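Local coordinates for protein carboxyvinyl-carboxyphosphonate phosphorylmutase (Bacillus anthracis, PDB 4IQD) that belongs to the phosphoenolpyruvate phosphomutase family of TIM-barrel enzymes and binds pyruvic acid in several pockets, at residues A[30-35]-A[238-243]; A[191-196]-A[215-220]; A[51-56]-A[88-93]; A[120-125]-A[163-168]. All blocks are in the same frame, centred on the assembly; numbering follows the deposited sequence. Where two conformers were deposited one is given.

Interaction 1 (A[30-35]-A[238-243]); sequences ILQIPG and QMVIYP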
loop_
_atom_site.group_PDB
_atom_site.type_symbol
_atom_site.label_atom_id
_atom_site.label_comp_id
_atom_site.label_asym_id
_atom_site.label_seq_id
_atom_site.Cartn_x
_atom_site.Cartn_y
_atom_site.Cartn_z
ATOM N N ILE A 30 -20.088 12.980 16.948
ATOM C CA ILE A 30 -19.850 11.708 16.279
ATOM C C ILE A 30 -18.397 11.578 15.819
ATOM O O ILE A 30 -17.779 12.550 15.392
ATOM C CB ILE A 30 -20.831 11.503 15.101
ATOM C CG1 ILE A 30 -20.656 10.116 14.479
ATOM C CG2 ILE A 30 -20.672 12.610 14.072
ATOM C CD1 ILE A 30 -21.956 9.381 14.240
ATOM N N LEU A 31 -17.850 10.374 15.946
ATOM C CA LEU A 31 -16.473 10.115 15.554
ATOM C C LEU A 31 -16.410 9.561 14.139
ATOM O O LEU A 31 -16.980 8.513 13.851
ATOM C CB LEU A 31 -15.826 9.127 16.523
ATOM C CG LEU A 31 -14.412 8.674 16.161
ATOM C CD1 LEU A 31 -13.429 9.833 16.263
ATOM C CD2 LEU A 31 -13.978 7.513 17.039
ATOM N N GLN A 32 -15.725 10.271 13.252
ATOM C CA GLN A 32 -15.508 9.762 11.908
ATOM C C GLN A 32 -14.212 8.961 11.872
ATOM O O GLN A 32 -13.159 9.442 12.288
ATOM C CB GLN A 32 -15.464 10.898 10.890
ATOM C CG GLN A 32 -16.774 11.642 10.717
ATOM C CD GLN A 32 -16.704 12.682 9.616
ATOM O OE1 GLN A 32 -15.970 13.663 9.720
ATOM N NE2 GLN A 32 -17.462 12.466 8.548
ATOM N N ILE A 33 -14.302 7.730 11.382
ATOM C CA ILE A 33 -13.158 6.831 11.348
ATOM C C ILE A 33 -12.886 6.361 9.924
ATOM O O ILE A 33 -13.533 5.442 9.430
ATOM C CB ILE A 33 -13.389 5.600 12.239
ATOM C CG1 ILE A 33 -13.798 6.024 13.650
ATOM C CG2 ILE A 33 -12.142 4.740 12.286
ATOM C CD1 ILE A 33 -13.963 4.864 14.595
ATOM N N PRO A 34 -11.922 7.001 9.254
ATOM C CA PRO A 34 -11.571 6.676 7.872
ATOM C C PRO A 34 -10.787 5.383 7.766
ATOM O O PRO A 34 -9.954 5.096 8.619
ATOM C CB PRO A 34 -10.660 7.836 7.456
ATOM C CG PRO A 34 -10.775 8.851 8.520
ATOM C CD PRO A 34 -11.147 8.141 9.762
ATOM N N GLY A 35 -11.047 4.615 6.716
ATOM C CA GLY A 35 -10.217 3.473 6.407
ATOM C C GLY A 35 -8.893 3.925 5.818
ATOM O O GLY A 35 -8.854 4.791 4.947
ATOM N N GLN A 238 -22.632 6.836 17.247
ATOM C CA GLN A 238 -21.581 7.581 17.929
ATOM C C GLN A 238 -20.233 7.454 17.228
ATOM O O GLN A 238 -19.240 8.037 17.659
ATOM C CB GLN A 238 -21.492 7.139 19.387
ATOM C CG GLN A 238 -22.832 7.218 20.093
ATOM C CD GLN A 238 -22.793 6.687 21.503
ATOM O OE1 GLN A 238 -21.864 6.967 22.259
ATOM N NE2 GLN A 238 -23.807 5.914 21.870
HETATM N N MSE A 239 -20.205 6.689 16.144
HETATM C CA MSE A 239 -19.016 6.586 15.313
HETATM C C MSE A 239 -19.411 6.074 13.938
HETATM O O MSE A 239 -20.408 5.365 13.794
HETATM C CB MSE A 239 -17.976 5.668 15.955
HETATM C CG MSE A 239 -18.167 4.194 15.659
HETATM SE SE MSE A 239 -17.117 3.042 16.828
HETATM C CE MSE A 239 -18.281 3.088 18.389
ATOM N N VAL A 240 -18.640 6.448 12.925
ATOM C CA VAL A 240 -18.934 6.041 11.560
ATOM C C VAL A 240 -17.655 5.781 10.778
ATOM O O VAL A 240 -16.708 6.563 10.836
ATOM C CB VAL A 240 -19.808 7.086 10.829
ATOM C CG1 VAL A 240 -19.263 8.483 11.041
ATOM C CG2 VAL A 240 -19.918 6.761 9.350
ATOM N N ILE A 241 -17.633 4.669 10.054
ATOM C CA ILE A 241 -16.460 4.283 9.286
ATOM C C ILE A 241 -16.635 4.507 7.785
ATOM O O ILE A 241 -17.736 4.390 7.245
ATOM C CB ILE A 241 -16.085 2.810 9.533
ATOM C CG1 ILE A 241 -17.243 1.896 9.143
ATOM C CG2 ILE A 241 -15.709 2.590 10.990
ATOM C CD1 ILE A 241 -16.936 0.431 9.304
ATOM N N TYR A 242 -15.529 4.839 7.130
ATOM C CA TYR A 242 -15.468 4.964 5.681
ATOM C C TYR A 242 -14.353 4.026 5.226
ATOM O O TYR A 242 -13.249 4.466 4.911
ATOM C CB TYR A 242 -15.180 6.417 5.283
ATOM C CG TYR A 242 -16.128 7.419 5.918
ATOM C CD1 TYR A 242 -17.259 7.860 5.245
ATOM C CD2 TYR A 242 -15.893 7.915 7.196
ATOM C CE1 TYR A 242 -18.131 8.767 5.823
ATOM C CE2 TYR A 242 -16.761 8.821 7.782
ATOM C CZ TYR A 242 -17.875 9.242 7.091
ATOM O OH TYR A 242 -18.737 10.144 7.670
ATOM N N PRO A 243 -14.652 2.718 5.201
ATOM C CA PRO A 243 -13.678 1.620 5.211
ATOM C C PRO A 243 -12.798 1.494 3.977
ATOM O O PRO A 243 -11.600 1.243 4.112
ATOM C CB PRO A 243 -14.562 0.368 5.317
ATOM C CG PRO A 243 -15.890 0.853 5.757
ATOM C CD PRO A 243 -16.032 2.210 5.172
HETATM O O HOH W 1 -11.084 4.906 3.641
#
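Tyr242 O is gripped twice: Gly35 N donates to it over 2.9 Å, approaching from above the carbonyl plane, and a water molecule donates a second bond. The same water donates to Gly35 O, so it ties the C-terminal ends of the two parallel strands together. Gly35 CA also makes a CA-H...O contact with Pro243 O, 3.5 Å away, one residue beyond Tyr242. Back along strands 31-34 and 239-242 runs a regular parallel ladder, with Ile33 N to Val240 O, at 2.7 Å, the shortest of its bonds and nearly straight; the strand axes cross at -21°.

On the face of Gln32 and Tyr242, the amide nitrogen NE2 of Gln32 donates to Tyr242 OH over 2.8 Å. The oxygen lies close to the amide plane, while amide and ring planes stand 80° apart. Tyr242 CG sits anti to its carbonyl carbon (chi1 -52°), which starts the ring back toward the neighbouring strand. Val240 lies alongside Gln32, CG1 to CG 4.0 Å. The other face is apolar: Leu31 CB meets Met239 CB at 4.1 Å, Ile33 CB meets Ile241 CG2 at 4.0 Å, and Ile33 CD1 is 4.3 Å from the selenium of Met239, a selenomethionine.

This is the seam where the first and last strands of the TIM barrel join. Helix 14-26 packs on Leu31, Ile33 and Met239, and helix 229-234 on Gln32 and Tyr242. Gln32 NE2 also makes a weak hydrogen bond to Ile261 O of the second subunit, and strand 215-217 flanks 239-242.

Interaction 2 (A[191-196]-A[215-220]); sequences AIFPEA and LANMTE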
loop_
_atom_site.group_PDB
_atom_site.type_symbol
_atom_site.label_atom_id
_atom_site.label_comp_id
_atom_site.label_asym_id
_atom_site.label_seq_id
_atom_site.Cartn_x
_atom_site.Cartn_y
_atom_site.Cartn_z
ATOM N N ALA A 191 -19.052 -1.979 21.939
ATOM C CA ALA A 191 -19.781 -1.281 20.885
ATOM C C ALA A 191 -20.346 -2.267 19.870
ATOM O O ALA A 191 -19.833 -3.376 19.726
ATOM C CB ALA A 191 -18.866 -0.276 20.194
ATOM N N ILE A 192 -21.395 -1.858 19.161
ATOM C CA ILE A 192 -22.026 -2.727 18.169
ATOM C C ILE A 192 -22.043 -2.140 16.752
ATOM O O ILE A 192 -22.342 -0.965 16.551
ATOM C CB ILE A 192 -23.460 -3.125 18.583
ATOM C CG1 ILE A 192 -23.442 -3.873 19.915
ATOM C CG2 ILE A 192 -24.098 -4.003 17.530
ATOM C CD1 ILE A 192 -22.710 -5.199 19.861
ATOM N N PHE A 193 -21.703 -2.987 15.784
ATOM C CA PHE A 193 -21.776 -2.684 14.363
ATOM C C PHE A 193 -22.934 -3.525 13.813
ATOM O O PHE A 193 -22.760 -4.707 13.521
ATOM C CB PHE A 193 -20.431 -3.070 13.724
ATOM C CG PHE A 193 -20.357 -2.926 12.213
ATOM C CD1 PHE A 193 -21.451 -2.565 11.439
ATOM C CD2 PHE A 193 -19.155 -3.173 11.570
ATOM C CE1 PHE A 193 -21.345 -2.465 10.068
ATOM C CE2 PHE A 193 -19.043 -3.065 10.199
ATOM C CZ PHE A 193 -20.137 -2.714 9.450
ATOM N N PRO A 194 -24.120 -2.912 13.663
ATOM C CA PRO A 194 -25.298 -3.596 13.126
ATOM C C PRO A 194 -25.371 -3.467 11.612
ATOM O O PRO A 194 -25.900 -2.476 11.106
ATOM C CB PRO A 194 -26.466 -2.833 13.766
ATOM C CG PRO A 194 -25.865 -1.578 14.385
ATOM C CD PRO A 194 -24.423 -1.513 13.993
ATOM N N GLU A 195 -24.852 -4.458 10.901
ATOM C CA GLU A 195 -24.808 -4.400 9.447
ATOM C C GLU A 195 -26.189 -4.343 8.803
ATOM O O GLU A 195 -27.070 -5.158 9.095
ATOM C CB GLU A 195 -24.003 -5.570 8.874
ATOM C CG GLU A 195 -24.191 -5.781 7.371
ATOM C CD GLU A 195 -23.518 -4.716 6.519
ATOM O OE1 GLU A 195 -22.749 -3.899 7.067
ATOM O OE2 GLU A 195 -23.752 -4.704 5.292
ATOM N N ALA A 196 -26.363 -3.355 7.933
ATOM C CA ALA A 196 -27.549 -3.239 7.099
ATOM C C ALA A 196 -28.856 -3.220 7.876
ATOM O O ALA A 196 -29.735 -4.044 7.629
ATOM C CB ALA A 196 -27.573 -4.349 6.053
ATOM N N LEU A 215 -21.959 1.722 15.752
ATOM C CA LEU A 215 -21.115 2.093 14.628
ATOM C C LEU A 215 -21.941 2.073 13.352
ATOM O O LEU A 215 -22.771 1.186 13.158
ATOM C CB LEU A 215 -19.955 1.099 14.512
ATOM C CG LEU A 215 -18.805 1.280 13.513
ATOM C CD1 LEU A 215 -17.649 0.428 13.970
ATOM C CD2 LEU A 215 -19.180 0.895 12.093
ATOM N N ALA A 216 -21.702 3.048 12.484
ATOM C CA ALA A 216 -22.339 3.093 11.178
ATOM C C ALA A 216 -21.300 2.807 10.106
ATOM O O ALA A 216 -20.189 3.327 10.159
ATOM C CB ALA A 216 -22.977 4.445 10.950
ATOM N N ASN A 217 -21.662 1.973 9.140
ATOM C CA ASN A 217 -20.759 1.593 8.060
ATOM C C ASN A 217 -21.013 2.390 6.790
ATOM O O ASN A 217 -21.890 2.038 6.003
ATOM C CB ASN A 217 -20.923 0.105 7.754
ATOM C CG ASN A 217 -20.005 -0.375 6.643
ATOM O OD1 ASN A 217 -18.961 0.223 6.372
ATOM N ND2 ASN A 217 -20.387 -1.470 6.000
HETATM N N MSE A 218 -20.249 3.455 6.580
HETATM C CA MSE A 218 -20.412 4.224 5.354
HETATM C C MSE A 218 -19.551 3.807 4.179
HETATM O O MSE A 218 -18.718 4.572 3.701
HETATM C CB MSE A 218 -20.318 5.723 5.593
HETATM C CG MSE A 218 -21.665 6.334 5.865
HETATM SE SE MSE A 218 -22.816 6.606 4.299
HETATM C CE MSE A 218 -23.180 4.808 3.683
ATOM N N THR A 219 -19.782 2.591 3.704
ATOM C CA THR A 219 -19.089 2.098 2.531
ATOM C C THR A 219 -19.922 2.427 1.293
ATOM O O THR A 219 -21.151 2.412 1.336
ATOM C CB THR A 219 -18.807 0.589 2.644
ATOM O OG1 THR A 219 -18.028 0.155 1.524
ATOM C CG2 THR A 219 -20.100 -0.203 2.717
ATOM N N GLU A 220 -19.249 2.752 0.195
ATOM C CA GLU A 220 -19.926 3.224 -1.006
ATOM C C GLU A 220 -20.562 2.075 -1.775
ATOM O O GLU A 220 -20.080 0.945 -1.723
ATOM C CB GLU A 220 -18.950 3.986 -1.906
ATOM C CG GLU A 220 -18.244 5.153 -1.227
ATOM C CD GLU A 220 -17.099 4.715 -0.335
ATOM O OE1 GLU A 220 -16.620 3.575 -0.502
ATOM O OE2 GLU A 220 -16.683 5.505 0.537
#
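Leu215 lays its CD2 methyl over one face of the Phe193 ring, 4.1 Å from the centroid and 13° off the ring normal, a CH-pi contact shifted toward the rim. Farther out on the same ring, CZ meets Asn217 CB at 3.4 Å; the ring and amide planes are 69° apart there. Phe193 CG lies anti to the backbone N (chi1 175°), and the ring reaches across to both residues. One backbone hydrogen bond links the segments, Leu215 N to Ile192 O at 2.8 Å. Beyond it Pro194, which has no N-H, sets its CD 3.3 Å from Leu215 O, and the strands diverge.

Strands 191-194 and 215-217 are successive strands of the TIM barrel, connected through helix 200-209, and their axes come no closer than 6.0 Å. Side-chain packing of Phe193 on Leu215 and Asn217 makes up most of the contact beyond the one backbone bond. Near the strand ends Asn217 ND2 stands 3.6 Å from Glu195 OE1, a contact only; the salt bridge of that oxygen is to Arg165 NH2.

Around this shell, Arg165 packs on Phe193, Met239 and Ile241 on Leu215, and Pro243 on Asn217. After strand 215-217 the chain makes an inverse gamma turn centred on Met218, bringing Thr219 to the bound pyruvic acid. Arg248 holds both Thr219 OG1 and Glu220 OE1, while Gln267 of the second subunit bonds Glu220 OE2.

Interaction 3 (A[51-56]-A[88-93]); sequences LALYLS and TDLPVL. With PYR (pyruvic acid), chain C.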
loop_
_atom_site.group_PDB
_atom_site.type_symbol
_atom_site.label_atom_id
_atom_site.label_comp_id
_atom_site.label_asym_id
_atom_site.label_seq_id
_atom_site.Cartn_x
_atom_site.Cartn_y
_atom_site.Cartn_z
ATOM N N LEU A 51 -9.283 11.554 13.864
ATOM C CA LEU A 51 -8.718 11.231 15.173
ATOM C C LEU A 51 -8.668 9.737 15.457
ATOM O O LEU A 51 -8.285 9.308 16.546
ATOM C CB LEU A 51 -9.524 11.928 16.265
ATOM C CG LEU A 51 -9.688 13.437 16.092
ATOM C CD1 LEU A 51 -10.515 14.010 17.229
ATOM C CD2 LEU A 51 -8.332 14.122 16.003
ATOM N N ALA A 52 -9.068 8.948 14.471
ATOM C CA ALA A 52 -9.050 7.504 14.588
ATOM C C ALA A 52 -9.018 6.952 13.179
ATOM O O ALA A 52 -9.438 7.624 12.243
ATOM C CB ALA A 52 -10.278 7.014 15.337
ATOM N N LEU A 53 -8.502 5.741 13.022
ATOM C CA LEU A 53 -8.354 5.153 11.698
ATOM C C LEU A 53 -8.932 3.756 11.671
ATOM O O LEU A 53 -9.073 3.119 12.709
ATOM C CB LEU A 53 -6.883 5.102 11.291
ATOM C CG LEU A 53 -6.166 6.431 11.086
ATOM C CD1 LEU A 53 -4.722 6.168 10.731
ATOM C CD2 LEU A 53 -6.845 7.249 10.004
ATOM N N TYR A 54 -9.259 3.284 10.475
ATOM C CA TYR A 54 -9.859 1.972 10.310
ATOM C C TYR A 54 -9.058 1.132 9.329
ATOM O O TYR A 54 -8.675 1.601 8.262
ATOM C CB TYR A 54 -11.299 2.122 9.815
ATOM C CG TYR A 54 -12.090 0.836 9.738
ATOM C CD1 TYR A 54 -12.501 0.178 10.891
ATOM C CD2 TYR A 54 -12.454 0.293 8.513
ATOM C CE1 TYR A 54 -13.238 -0.993 10.825
ATOM C CE2 TYR A 54 -13.194 -0.874 8.440
ATOM C CZ TYR A 54 -13.580 -1.516 9.596
ATOM O OH TYR A 54 -14.316 -2.680 9.526
ATOM N N LEU A 55 -8.796 -0.111 9.704
ATOM C CA LEU A 55 -8.185 -1.053 8.786
ATOM C C LEU A 55 -9.203 -2.118 8.405
ATOM O O LEU A 55 -9.539 -2.982 9.213
ATOM C CB LEU A 55 -6.954 -1.697 9.411
ATOM C CG LEU A 55 -6.167 -2.619 8.482
ATOM C CD1 LEU A 55 -5.664 -1.849 7.270
ATOM C CD2 LEU A 55 -5.016 -3.272 9.226
ATOM N N SER A 56 -9.705 -2.042 7.178
ATOM C CA SER A 56 -10.717 -2.982 6.708
ATOM C C SER A 56 -10.083 -4.146 5.965
ATOM O O SER A 56 -9.123 -3.963 5.219
ATOM C CB SER A 56 -11.715 -2.278 5.794
ATOM O OG SER A 56 -11.612 -2.749 4.463
ATOM N N THR A 88 1.270 7.288 12.655
ATOM C CA THR A 88 0.347 8.354 13.019
ATOM C C THR A 88 0.201 8.569 14.519
ATOM O O THR A 88 -0.061 9.690 14.963
ATOM C CB THR A 88 -1.050 8.071 12.453
ATOM O OG1 THR A 88 -1.550 6.853 13.015
ATOM C CG2 THR A 88 -0.989 7.935 10.941
ATOM N N ASP A 89 0.359 7.495 15.285
ATOM C CA ASP A 89 0.077 7.496 16.728
ATOM C C ASP A 89 -1.409 7.767 16.995
ATOM O O ASP A 89 -1.773 8.420 17.974
ATOM C CB ASP A 89 0.972 8.489 17.489
ATOM C CG ASP A 89 0.977 8.248 18.984
ATOM O OD1 ASP A 89 1.301 7.117 19.403
ATOM O OD2 ASP A 89 0.651 9.190 19.738
ATOM N N LEU A 90 -2.258 7.263 16.103
ATOM C CA LEU A 90 -3.706 7.372 16.259
ATOM C C LEU A 90 -4.326 6.036 16.635
ATOM O O LEU A 90 -3.801 4.986 16.266
ATOM C CB LEU A 90 -4.352 7.862 14.964
ATOM C CG LEU A 90 -4.261 9.351 14.654
ATOM C CD1 LEU A 90 -5.013 9.644 13.372
ATOM C CD2 LEU A 90 -4.817 10.158 15.808
ATOM N N PRO A 91 -5.451 6.073 17.366
ATOM C CA PRO A 91 -6.198 4.851 17.665
ATOM C C PRO A 91 -6.686 4.224 16.371
ATOM O O PRO A 91 -7.269 4.912 15.536
ATOM C CB PRO A 91 -7.395 5.357 18.475
ATOM C CG PRO A 91 -6.973 6.684 19.002
ATOM C CD PRO A 91 -6.088 7.263 17.954
ATOM N N VAL A 92 -6.439 2.933 16.202
ATOM C CA VAL A 92 -6.851 2.244 14.994
ATOM C C VAL A 92 -7.747 1.061 15.323
ATOM O O VAL A 92 -7.380 0.197 16.117
ATOM C CB VAL A 92 -5.635 1.760 14.186
ATOM C CG1 VAL A 92 -6.078 0.894 13.023
ATOM C CG2 VAL A 92 -4.827 2.950 13.693
ATOM N N LEU A 93 -8.931 1.054 14.722
ATOM C CA LEU A 93 -9.853 -0.069 14.805
ATOM C C LEU A 93 -9.583 -1.026 13.655
ATOM O O LEU A 93 -9.646 -0.647 12.484
ATOM C CB LEU A 93 -11.298 0.425 14.753
ATOM C CG LEU A 93 -12.421 -0.585 14.521
ATOM C CD1 LEU A 93 -12.537 -1.582 15.668
ATOM C CD2 LEU A 93 -13.728 0.156 14.321
HETATM C C PYR C . -15.427 -3.677 5.226
HETATM O O PYR C . -14.510 -3.010 4.573
HETATM O OXT PYR C . -15.144 -4.165 6.411
HETATM C CA PYR C . -16.683 -3.866 4.647
HETATM O O3 PYR C . -17.585 -4.611 5.233
HETATM C CB PYR C . -17.012 -3.202 3.342
#
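Tyr54 presents one edge of its ring to Leu93: CG of the leucine lies in the ring plane, and its CD2 methyl is 3.6 Å from Tyr54 CD1. Tyr54 CG lies anti to the backbone N (chi1 -174°), and the two side chains run side by side in the same direction. Leu93 O comes obliquely to the ring, 3.4 Å from CD1. At the hydroxyl end, pyruvic acid OXT stands near the ring plane, 3.5 Å from Tyr54 OH, which is hydrogen-bonded to Gln122 OE1.

Strands 53-55 and 92-95, consecutive parallel strands of the TIM barrel, are joined here by a short ladder: Leu53 N to Pro91 O, Leu93 N to Leu53 O and Leu55 N to Leu93 O, the last almost straight at 169°. Leu53 and Val92 share the face turned to helices 39-48 and 74-88, with Leu53 CB 3.8 Å from Val92 CG2. The Leu90 and Leu53 side chains cross at about a right angle, Leu90 CD1 4.1 Å from Leu53 CG. Past strand 53-55, Ser56 OG donates to pyruvic acid O over 2.9 Å and N-caps the next helix at Ala59 N.

Interaction 4 (A[120-125]-A[163-168]); sequences AVQIED and VARTDA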
loop_
_atom_site.group_PDB
_atom_site.type_symbol
_atom_site.label_atom_id
_atom_site.label_comp_id
_atom_site.label_asym_id
_atom_site.label_seq_id
_atom_site.Cartn_x
_atom_site.Cartn_y
_atom_site.Cartn_z
ATOM N N ALA A 120 -8.454 -0.931 19.037
ATOM C CA ALA A 120 -9.723 -1.660 19.021
ATOM C C ALA A 120 -9.787 -2.678 17.887
ATOM O O ALA A 120 -9.101 -2.538 16.880
ATOM C CB ALA A 120 -10.887 -0.689 18.909
ATOM N N VAL A 121 -10.621 -3.700 18.057
ATOM C CA VAL A 121 -10.810 -4.713 17.024
ATOM C C VAL A 121 -12.283 -4.980 16.758
ATOM O O VAL A 121 -13.114 -4.904 17.664
ATOM C CB VAL A 121 -10.128 -6.047 17.390
ATOM C CG1 VAL A 121 -8.612 -5.917 17.300
ATOM C CG2 VAL A 121 -10.563 -6.515 18.776
ATOM N N GLN A 122 -12.592 -5.293 15.504
ATOM C CA GLN A 122 -13.950 -5.620 15.099
ATOM C C GLN A 122 -14.055 -7.088 14.741
ATOM O O GLN A 122 -13.395 -7.559 13.819
ATOM C CB GLN A 122 -14.373 -4.780 13.900
ATOM C CG GLN A 122 -15.636 -5.283 13.228
ATOM C CD GLN A 122 -15.779 -4.781 11.808
ATOM O OE1 GLN A 122 -15.655 -3.587 11.542
ATOM N NE2 GLN A 122 -16.035 -5.696 10.882
ATOM N N ILE A 123 -14.898 -7.803 15.474
ATOM C CA ILE A 123 -15.097 -9.225 15.248
ATOM C C ILE A 123 -16.562 -9.469 14.898
ATOM O O ILE A 123 -17.447 -8.782 15.404
ATOM C CB ILE A 123 -14.670 -10.048 16.484
ATOM C CG1 ILE A 123 -14.675 -11.545 16.183
ATOM C CG2 ILE A 123 -15.554 -9.741 17.680
ATOM C CD1 ILE A 123 -14.310 -12.386 17.381
ATOM N N GLU A 124 -16.814 -10.434 14.017
ATOM C CA GLU A 124 -18.155 -10.645 13.481
ATOM C C GLU A 124 -18.691 -12.054 13.712
ATOM O O GLU A 124 -17.928 -12.990 13.952
ATOM C CB GLU A 124 -18.181 -10.319 11.986
ATOM C CG GLU A 124 -17.360 -11.260 11.124
ATOM C CD GLU A 124 -17.131 -10.712 9.726
ATOM O OE1 GLU A 124 -17.020 -11.516 8.777
ATOM O OE2 GLU A 124 -17.058 -9.475 9.575
ATOM N N ASP A 125 -20.014 -12.191 13.632
ATOM C CA ASP A 125 -20.672 -13.479 13.837
ATOM C C ASP A 125 -20.907 -14.249 12.540
ATOM O O ASP A 125 -21.598 -15.264 12.532
ATOM C CB ASP A 125 -21.989 -13.322 14.610
ATOM C CG ASP A 125 -22.968 -12.366 13.941
ATOM O OD1 ASP A 125 -22.680 -11.864 12.836
ATOM O OD2 ASP A 125 -24.043 -12.125 14.530
ATOM N N VAL A 163 -15.362 -3.960 19.270
ATOM C CA VAL A 163 -16.561 -3.701 18.494
ATOM C C VAL A 163 -17.049 -5.018 17.903
ATOM O O VAL A 163 -16.284 -5.736 17.266
ATOM C CB VAL A 163 -16.296 -2.687 17.365
ATOM C CG1 VAL A 163 -17.516 -2.557 16.470
ATOM C CG2 VAL A 163 -15.904 -1.337 17.947
ATOM N N ALA A 164 -18.318 -5.343 18.133
ATOM C CA ALA A 164 -18.882 -6.588 17.626
ATOM C C ALA A 164 -19.824 -6.351 16.450
ATOM O O ALA A 164 -20.783 -5.586 16.551
ATOM C CB ALA A 164 -19.596 -7.342 18.739
ATOM N N ARG A 165 -19.547 -7.013 15.333
ATOM C CA ARG A 165 -20.385 -6.888 14.149
ATOM C C ARG A 165 -21.368 -8.040 14.054
ATOM O O ARG A 165 -21.013 -9.191 14.292
ATOM C CB ARG A 165 -19.531 -6.850 12.885
ATOM C CG ARG A 165 -20.352 -6.742 11.614
ATOM C CD ARG A 165 -19.561 -7.178 10.402
ATOM N NE ARG A 165 -20.329 -7.024 9.173
ATOM C CZ ARG A 165 -19.905 -6.348 8.112
ATOM N NH1 ARG A 165 -18.713 -5.770 8.127
ATOM N NH2 ARG A 165 -20.668 -6.258 7.033
ATOM N N THR A 166 -22.611 -7.733 13.703
ATOM C CA THR A 166 -23.595 -8.780 13.472
ATOM C C THR A 166 -24.304 -8.581 12.134
ATOM O O THR A 166 -24.721 -7.474 11.796
ATOM C CB THR A 166 -24.608 -8.893 14.638
ATOM O OG1 THR A 166 -25.577 -9.903 14.339
ATOM C CG2 THR A 166 -25.315 -7.568 14.883
ATOM N N ASP A 167 -24.410 -9.655 11.359
ATOM C CA ASP A 167 -25.106 -9.604 10.079
ATOM C C ASP A 167 -26.490 -10.226 10.189
ATOM O O ASP A 167 -27.064 -10.656 9.192
ATOM C CB ASP A 167 -24.301 -10.324 8.995
ATOM C CG ASP A 167 -23.118 -9.512 8.508
ATOM O OD1 ASP A 167 -23.246 -8.845 7.463
ATOM O OD2 ASP A 167 -22.061 -9.540 9.171
ATOM N N ALA A 168 -27.023 -10.251 11.409
ATOM C CA ALA A 168 -28.264 -10.968 11.711
ATOM C C ALA A 168 -29.543 -10.294 11.214
ATOM O O ALA A 168 -30.566 -10.954 11.072
ATOM C CB ALA A 168 -28.364 -11.248 13.205
#
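The beta-alpha-beta unit of strand 120-124, helix 143-156 and strand 161-166 brings the two strands side by side, and Asp125 ties their C-terminal ends together. Its two carboxylate oxygens divide the work: OD2 accepts from Thr166 OG1 at 2.7 Å, and OD1 takes Asp167 N at 3.2 Å on its syn lone pair. Asp125 CG lies between the backbone N and the carbonyl carbon (chi1 57°), which turns the carboxylate toward strand 161-166. Thr166 OG1 in turn accepts from Ala168 N, forming an ST turn. Four backbone bonds make the parallel ladder; Arg165 N to Ile123 O is the shortest, 2.7 Å and nearly straight.

Arg165 extends beside Glu124, its CD 3.5 Å from Glu124 OE2. That oxygen lies well out of the guanidinium plane; no N-H points at it, and any attraction to Arg165 NE, 4.1 Å away, is probably electrostatic only. NE instead forms a salt bridge to Asp167 OD2 at 3.1 Å, and Gln122 NE2 sits at the edge of the guanidinium, 3.8 Å from NH1. These contacts, with the salt bridge from NH2 to Glu195, would limit the swing of the group, which meets a pyruvic acid through a weak hydrogen bond from NH1.

Strand 92-95 packs on Gln122 and strand 191-194 on Arg165, while helix 174-187 lies against Ala164 and Thr166.

Overall arrangement
The four contacts lie around one TIM barrel. Interaction 1 joins its first and last strands, and the other three are nested within the loop it closes. Ile241 of interaction 1 bonds Ala216 and Met218 of interaction 2 through its backbone, and Pro34 O probably bonds Tyr54 N of interaction 3 at 2.7 Å. Phe193 N reaches Ala164 O, joining interactions 2 and 4, whose centres are about 10 Å apart. Interactions 3 and 4, centres about 17 Å apart, meet where Tyr54 OH lies 2.6 Å from Gln122 OE1. All four converge on one pyruvic acid pocket, to which they supply Pro243, Thr219, Tyr54 with Ser56, and Arg165.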